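Local coordinates for Thiol:disulfide interchange protein (Klebsiella pneumoniae, PDB 6DXN) that probably acts as a periplasmic thiol:disulfide oxidoreductase of the DsbA type, introducing disulfide bonds into exported proteins, at residues Leu25-Ser30 and Pro153-Ser158. Residues are numbered along the deposited sequence; the frame is centred on the assembly and turned at random.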
loop_
_atom_site.group_PDB
_atom_site.type_symbol
_atom_site.label_atom_id
_atom_site.label_comp_id
_atom_site.label_asym_id
_atom_site.label_seq_id
_atom_site.Cartn_x
_atom_site.Cartn_y
_atom_site.Cartn_z
ATOM N N LEU A 25 9.083 -4.770 3.074
ATOM C CA LEU A 25 7.692 -5.144 2.884
ATOM C C LEU A 25 6.928 -3.966 2.270
ATOM O O LEU A 25 6.868 -2.869 2.851
ATOM C CB LEU A 25 7.092 -5.539 4.236
ATOM C CG LEU A 25 5.626 -5.974 4.203
ATOM C CD1 LEU A 25 5.469 -7.272 3.427
ATOM C CD2 LEU A 25 5.071 -6.118 5.612
ATOM N N VAL A 26 6.350 -4.206 1.090
ATOM C CA VAL A 26 5.614 -3.171 0.397
ATOM C C VAL A 26 4.360 -3.795 -0.232
ATOM O O VAL A 26 4.391 -4.933 -0.734
ATOM C CB VAL A 26 6.501 -2.438 -0.635
ATOM C CG1 VAL A 26 7.012 -3.361 -1.731
ATOM C CG2 VAL A 26 5.790 -1.239 -1.253
ATOM N N GLU A 27 3.258 -3.045 -0.130
ATOM C CA GLU A 27 1.962 -3.358 -0.713
ATOM C C GLU A 27 1.675 -2.281 -1.757
ATOM O O GLU A 27 1.505 -1.114 -1.402
ATOM C CB GLU A 27 0.861 -3.391 0.359
ATOM C CG GLU A 27 -0.566 -3.476 -0.189
ATOM C CD GLU A 27 -1.663 -3.337 0.863
ATOM O OE1 GLU A 27 -1.332 -2.985 2.017
ATOM O OE2 GLU A 27 -2.841 -3.587 0.540
ATOM N N PHE A 28 1.664 -2.675 -3.031
ATOM C CA PHE A 28 1.305 -1.735 -4.078
ATOM C C PHE A 28 -0.225 -1.681 -4.103
ATOM O O PHE A 28 -0.884 -2.710 -4.072
ATOM C CB PHE A 28 1.949 -2.113 -5.416
ATOM C CG PHE A 28 3.454 -1.961 -5.460
ATOM C CD1 PHE A 28 4.036 -0.724 -5.696
ATOM C CD2 PHE A 28 4.286 -3.059 -5.315
ATOM C CE1 PHE A 28 5.415 -0.585 -5.754
ATOM C CE2 PHE A 28 5.665 -2.920 -5.377
ATOM C CZ PHE A 28 6.225 -1.684 -5.592
ATOM N N PHE A 29 -0.778 -0.468 -4.126
ATOM C CA PHE A 29 -2.208 -0.350 -4.085
ATOM C C PHE A 29 -2.670 0.869 -4.891
ATOM O O PHE A 29 -1.870 1.695 -5.327
ATOM C CB PHE A 29 -2.664 -0.224 -2.627
ATOM C CG PHE A 29 -2.500 1.154 -2.042
ATOM C CD1 PHE A 29 -1.262 1.606 -1.604
ATOM C CD2 PHE A 29 -3.587 2.008 -1.944
ATOM C CE1 PHE A 29 -1.120 2.882 -1.082
ATOM C CE2 PHE A 29 -3.447 3.280 -1.415
ATOM C CZ PHE A 29 -2.212 3.713 -0.982
ATOM N N SER A 30 -3.989 0.948 -5.068
ATOM C CA SER A 30 -4.623 2.048 -5.740
ATOM C C SER A 30 -5.894 2.389 -4.966
ATOM O O SER A 30 -6.653 1.491 -4.580
ATOM C CB SER A 30 -4.921 1.723 -7.182
ATOM O OG SER A 30 -5.656 2.768 -7.777
ATOM N N PRO A 153 -4.339 -5.243 -4.759
ATOM C CA PRO A 153 -3.158 -4.935 -3.966
ATOM C C PRO A 153 -2.092 -6.019 -4.195
ATOM O O PRO A 153 -2.426 -7.196 -4.340
ATOM C CB PRO A 153 -3.661 -4.897 -2.522
ATOM C CG PRO A 153 -4.801 -5.891 -2.532
ATOM C CD PRO A 153 -5.418 -5.739 -3.901
ATOM N N SER A 154 -0.825 -5.600 -4.248
ATOM C CA SER A 154 0.262 -6.520 -4.531
ATOM C C SER A 154 1.331 -6.406 -3.439
ATOM O O SER A 154 1.886 -5.348 -3.228
ATOM C CB SER A 154 0.804 -6.252 -5.909
ATOM O OG SER A 154 1.603 -7.325 -6.378
ATOM N N PHE A 155 1.597 -7.521 -2.746
ATOM C CA PHE A 155 2.600 -7.542 -1.663
ATOM C C PHE A 155 3.914 -8.159 -2.162
ATOM O O PHE A 155 3.901 -9.190 -2.843
ATOM C CB PHE A 155 2.078 -8.326 -0.459
ATOM C CG PHE A 155 0.856 -7.746 0.205
ATOM C CD1 PHE A 155 -0.390 -7.839 -0.401
ATOM C CD2 PHE A 155 0.940 -7.137 1.444
ATOM C CE1 PHE A 155 -1.516 -7.305 0.207
ATOM C CE2 PHE A 155 -0.192 -6.617 2.056
ATOM C CZ PHE A 155 -1.416 -6.705 1.439
ATOM N N TYR A 156 5.030 -7.497 -1.816
ATOM C CA TYR A 156 6.399 -7.930 -2.135
ATOM C C TYR A 156 7.238 -7.941 -0.850
ATOM O O TYR A 156 7.272 -6.953 -0.123
ATOM C CB TYR A 156 7.051 -7.019 -3.177
ATOM C CG TYR A 156 6.445 -7.102 -4.553
ATOM C CD1 TYR A 156 5.256 -6.457 -4.841
ATOM C CD2 TYR A 156 7.063 -7.814 -5.571
ATOM C CE1 TYR A 156 4.688 -6.523 -6.100
ATOM C CE2 TYR A 156 6.505 -7.889 -6.838
ATOM C CZ TYR A 156 5.313 -7.241 -7.102
ATOM O OH TYR A 156 4.741 -7.301 -8.338
ATOM N N VAL A 157 7.914 -9.069 -0.599
ATOM C CA VAL A 157 8.770 -9.247 0.563
ATOM C C VAL A 157 10.231 -9.310 0.073
ATOM O O VAL A 157 10.542 -10.033 -0.890
ATOM C CB VAL A 157 8.378 -10.512 1.360
ATOM C CG1 VAL A 157 9.181 -10.646 2.647
ATOM C CG2 VAL A 157 6.889 -10.549 1.671
ATOM N N SER A 158 11.103 -8.517 0.716
ATOM C CA SER A 158 12.570 -8.469 0.431
ATOM C C SER A 158 12.844 -8.213 -1.059
ATOM O O SER A 158 13.931 -8.532 -1.569
ATOM C CB SER A 158 13.247 -9.731 0.900
ATOM O OG SER A 158 13.182 -9.852 2.315
#
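The carbonyl oxygen of Ser154 takes the amide of Phe28 at 2.7 Å (O to N) and also faces the CA hydrogen of Glu27, 3.2 Å from that CA to the same Ser154 O. This belongs to the antiparallel pairing of strands 25-29 and 154-157 in the thioredoxin-fold sheet, evidenced by a 161° angle between strand directions and four backbone hydrogen bonds. Phe28-Ser154 and Val26-Tyr156 are the hydrogen-bonded pairs; Leu25-Val157 and Glu27-Phe155 are the non-hydrogen-bonded ones.

On the face carrying Glu27, its CG stands over one face of the Phe155 ring, 3.9 Å from the centroid and only 18° off the normal, a CH-pi contact. With CG anti to the backbone N and the chain extended beyond, the side chain runs outward past the rim at CZ, Glu27 CD 3.4 Å from Phe155 CZ, the carboxylate plane tilted 21° from the ring. Glu27 OE1 lies near Asp46 OD1, a close pair of like charges, with Lys61 NZ as a long, weak ion-pair partner. Helices 45-52 and 173-188 pack on Leu25 and Phe155, and Val157 rests on the latter helix.

On the opposite face, Tyr156 CD1 meets the edge of the Phe28 ring near its plane, 3.6 Å from Phe28 CD2, the two ring planes nearly perpendicular. Val26 CG1 packs against Tyr156 CB, while His162 meets the Tyr156 ring from the neighbouring strand.

Pro153, preceded by a cis peptide, is the cis-proline familiar from thioredoxin-like proteins; its side chain touches Pro35 and Cys36 of the CxxC helix, consistent with a place beside the redox centre. Its CB also packs against the carboxylate of Glu27, with OE2 3.4 Å from Pro153 CB.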